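Local coordinates for 1-Cys peroxiredoxin (Vibrio vulnificus MO6-24/O, PDB 5K2I), which probably reduces hydrogen peroxide through a single redox-active cysteine, as a thioredoxin-fold 1-Cys peroxiredoxin, and is implicated in scavenging peroxides and nitric oxide, at residues G42-T47 with A79-A84. Residues are numbered along the deposited sequence; the frame is centred on the assembly and turned at random.
Sequences GAFTPT and AFVMKA
A43 meets V81 and M82 through its methyl group. This is the tight part of the contact; A43 and M82 are buried, V81 only partly exposed. A43 CB lies 3.7 Å from V81 CG1 and 4.0 Å from M82 SD. A43 and M82 also have the nearest CA atoms of the two segments. V81 CG1 is anti to its backbone N (chi1 172°), which brings this branch up to the A43 methyl. The M82 side chain starts out away from the loop, but its bends at chi2 and chi3 bring the sulfur back to A43.

F44 forms the looser, exposed side. The far end of its ring reaches the helix backbone, with F44 CZ 3.9 Å from A84 C. F44 CE2 stays 4.1 Å from V81 O. The ring comes in obliquely, and its side-chain contacts are longer: F44 CZ to A84 CB is 4.4 Å. The two segments meet through van der Waals contact alone, with no hydrogen bond between them.

A43 and F44 are the two corner residues of a type II beta turn from G42 to T45, with F44 at positive phi (69°). G42 O accepts from both T45 N and T45 OG1, the latter at 2.7 Å. This double grip closes the turn that presents A43 and F44 to the helix.

T45 packs on F145 and P46 on S49 of the second subunit. The turn lies in the loop between strand 34-40 and helix 53-65 of the thioredoxin-like fold. N77 OD1, just before helix 79-88, accepts a hydrogen bond from A43 N. W85 of that helix touches A43 and F44, and A88 touches F44. On strand 95-98, M82 also packs against M96 and A98.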
ATOM      1  N   GLY A  42      -0.474   6.265 -10.628  1.00  8.24           N
ATOM      2  CA  GLY A  42      -0.822   7.599 -11.077  1.00  8.33           C
ATOM      3  C   GLY A  42       0.184   8.632 -10.627  1.00  8.31           C
ATOM      4  O   GLY A  42       0.731   8.548  -9.520  1.00  9.29           O
ATOM      5  N   ALA A  43       0.439   9.606 -11.492  1.00  7.42           N
ATOM      6  CA  ALA A  43       1.176  10.791 -11.077  1.00  8.86           C
ATOM      7  C   ALA A  43       0.475  11.407  -9.870  1.00  9.90           C
ATOM      8  O   ALA A  43      -0.750  11.403  -9.786  1.00  9.53           O
ATOM      9  CB  ALA A  43       1.267  11.797 -12.216  1.00  9.83           C
ATOM     10  N   PHE A  44       1.274  11.912  -8.934  1.00  7.93           N
ATOM     11  CA  PHE A  44       0.807  12.574  -7.703  1.00  8.47           C
ATOM     12  C   PHE A  44       0.135  11.627  -6.696  1.00 11.57           C
ATOM     13  O   PHE A  44      -0.315  12.082  -5.638  1.00 13.26           O
ATOM     14  CB  PHE A  44      -0.149  13.751  -8.015  1.00 10.74           C
ATOM     15  CG  PHE A  44       0.500  14.900  -8.748  1.00  9.22           C
ATOM     16  CD1 PHE A  44       1.261  15.846  -8.061  1.00  9.98           C
ATOM     17  CD2 PHE A  44       0.352  15.041 -10.123  1.00 11.08           C
ATOM     18  CE1 PHE A  44       1.849  16.914  -8.740  1.00 10.43           C
ATOM     19  CE2 PHE A  44       0.937  16.113 -10.804  1.00 11.52           C
ATOM     20  CZ  PHE A  44       1.687  17.046 -10.109  1.00 12.94           C
ATOM     21  N   THR A  45       0.057  10.335  -6.991  1.00 11.37           N
ATOM     22  CA  THR A  45      -0.538   9.402  -6.029  1.00 11.71           C
ATOM     23  C   THR A  45       0.517   8.915  -5.036  1.00 12.73           C
ATOM     24  O   THR A  45       1.718   8.953  -5.309  1.00 14.03           O
ATOM     25  CB  THR A  45      -1.224   8.170  -6.713  1.00 12.00           C
ATOM     26  OG1 THR A  45      -0.239   7.312  -7.304  1.00 14.27           O
ATOM     27  CG2 THR A  45      -2.245   8.622  -7.735  1.00 14.71           C
ATOM     28  N   PRO A  46       0.075   8.459  -3.860  1.00 12.90           N
ATOM     29  CA  PRO A  46       1.092   8.046  -2.894  1.00 16.69           C
ATOM     30  C   PRO A  46       1.596   6.636  -3.168  1.00 18.63           C
ATOM     31  O   PRO A  46       0.825   5.719  -3.481  1.00 18.45           O
ATOM     32  CB  PRO A  46       0.366   8.146  -1.553  1.00 18.09           C
ATOM     33  CG  PRO A  46      -1.076   8.038  -1.878  1.00 15.24           C
ATOM     34  CD  PRO A  46      -1.274   8.550  -3.278  1.00 14.31           C
ATOM     35  N   THR A  47       2.917   6.503  -3.113  1.00 16.37           N
ATOM     36  CA  THR A  47       3.624   5.231  -3.202  1.00 16.40           C
ATOM     37  C   THR A  47       4.766   5.377  -2.212  1.00 18.43           C
ATOM     38  O   THR A  47       5.261   6.492  -2.036  1.00 16.55           O
ATOM     39  CB  THR A  47       4.159   4.950  -4.630  1.00 16.27           C
ATOM     40  OG1 THR A  47       3.061   4.746  -5.532  1.00 18.20           O
ATOM     41  CG2 THR A  47       5.075   3.728  -4.657  1.00 17.63           C
ATOM     42  N   ALA A  79       0.462  13.288 -20.987  1.00  8.11           N
ATOM     43  CA  ALA A  79       1.770  13.908 -20.974  1.00  8.51           C
ATOM     44  C   ALA A  79       1.811  15.249 -20.239  1.00  8.65           C
ATOM     45  O   ALA A  79       2.865  15.618 -19.724  1.00  8.77           O
ATOM     46  CB  ALA A  79       2.269  14.072 -22.422  1.00  9.30           C
ATOM     47  N   PHE A  80       0.698  15.979 -20.176  1.00  8.65           N
ATOM     48  CA  PHE A  80       0.722  17.245 -19.419  1.00  8.40           C
ATOM     49  C   PHE A  80       0.830  16.976 -17.922  1.00  8.68           C
ATOM     50  O   PHE A  80       1.614  17.627 -17.218  1.00  9.71           O
ATOM     51  CB  PHE A  80      -0.522  18.097 -19.698  1.00  9.61           C
ATOM     52  CG  PHE A  80      -0.645  18.540 -21.131  1.00 11.68           C
ATOM     53  CD1 PHE A  80       0.238  19.456 -21.665  1.00 14.26           C
ATOM     54  CD2 PHE A  80      -1.631  18.007 -21.946  1.00 14.98           C
ATOM     55  CE1 PHE A  80       0.133  19.857 -22.995  1.00 16.56           C
ATOM     56  CE2 PHE A  80      -1.750  18.401 -23.279  1.00 17.29           C
ATOM     57  CZ  PHE A  80      -0.855  19.323 -23.803  1.00 18.66           C
ATOM     58  N   VAL A  81       0.062  16.012 -17.437  1.00  7.27           N
ATOM     59  CA  VAL A  81       0.136  15.658 -16.025  1.00  8.67           C
ATOM     60  C   VAL A  81       1.511  15.082 -15.679  1.00  8.06           C
ATOM     61  O   VAL A  81       2.071  15.406 -14.635  1.00  9.30           O
ATOM     62  CB  VAL A  81      -0.978  14.668 -15.650  1.00  8.83           C
ATOM     63  CG1 VAL A  81      -0.778  14.139 -14.233  1.00  9.38           C
ATOM     64  CG2 VAL A  81      -2.329  15.348 -15.765  1.00  9.40           C
ATOM     65  N   MET A  82       2.084  14.259 -16.560  1.00  8.49           N
ATOM     66  CA  MET A  82       3.408  13.698 -16.273  1.00  9.05           C
ATOM     67  C   MET A  82       4.498  14.776 -16.215  1.00  7.89           C
ATOM     68  O   MET A  82       5.388  14.722 -15.358  1.00  8.51           O
ATOM     69  CB  MET A  82       3.792  12.619 -17.296  1.00  9.40           C
ATOM     70  CG  MET A  82       2.954  11.338 -17.201  1.00 10.23           C
ATOM     71  SD  MET A  82       3.065  10.521 -15.583  1.00  9.98           S
ATOM     72  CE  MET A  82       4.707   9.813 -15.665  1.00 11.87           C
ATOM     73  N   LYS A  83       4.425  15.753 -17.118  1.00  8.79           N
ATOM     74  CA  LYS A  83       5.355  16.868 -17.086  1.00 10.48           C
ATOM     75  C   LYS A  83       5.215  17.657 -15.785  1.00  9.10           C
ATOM     76  O   LYS A  83       6.213  17.986 -15.150  1.00 10.94           O
ATOM     77  CB  LYS A  83       5.131  17.776 -18.295  1.00 11.70           C
ATOM     78  CG  LYS A  83       6.061  18.979 -18.342  1.00 14.78           C
ATOM     79  CD  LYS A  83       5.925  19.697 -19.678  1.00 19.07           C
ATOM     80  CE  LYS A  83       6.901  20.856 -19.780  1.00 25.41           C
ATOM     81  NZ  LYS A  83       6.572  21.889 -18.765  1.00 36.10           N
ATOM     82  N   ALA A  84       3.977  17.917 -15.374  1.00  7.88           N
ATOM     83  CA  ALA A  84       3.730  18.671 -14.150  1.00 10.16           C
ATOM     84  C   ALA A  84       4.266  17.919 -12.938  1.00 10.58           C
ATOM     85  O   ALA A  84       4.820  18.512 -12.016  1.00 13.07           O
ATOM     86  CB  ALA A  84       2.259  18.950 -13.991  1.00 11.38           C
TER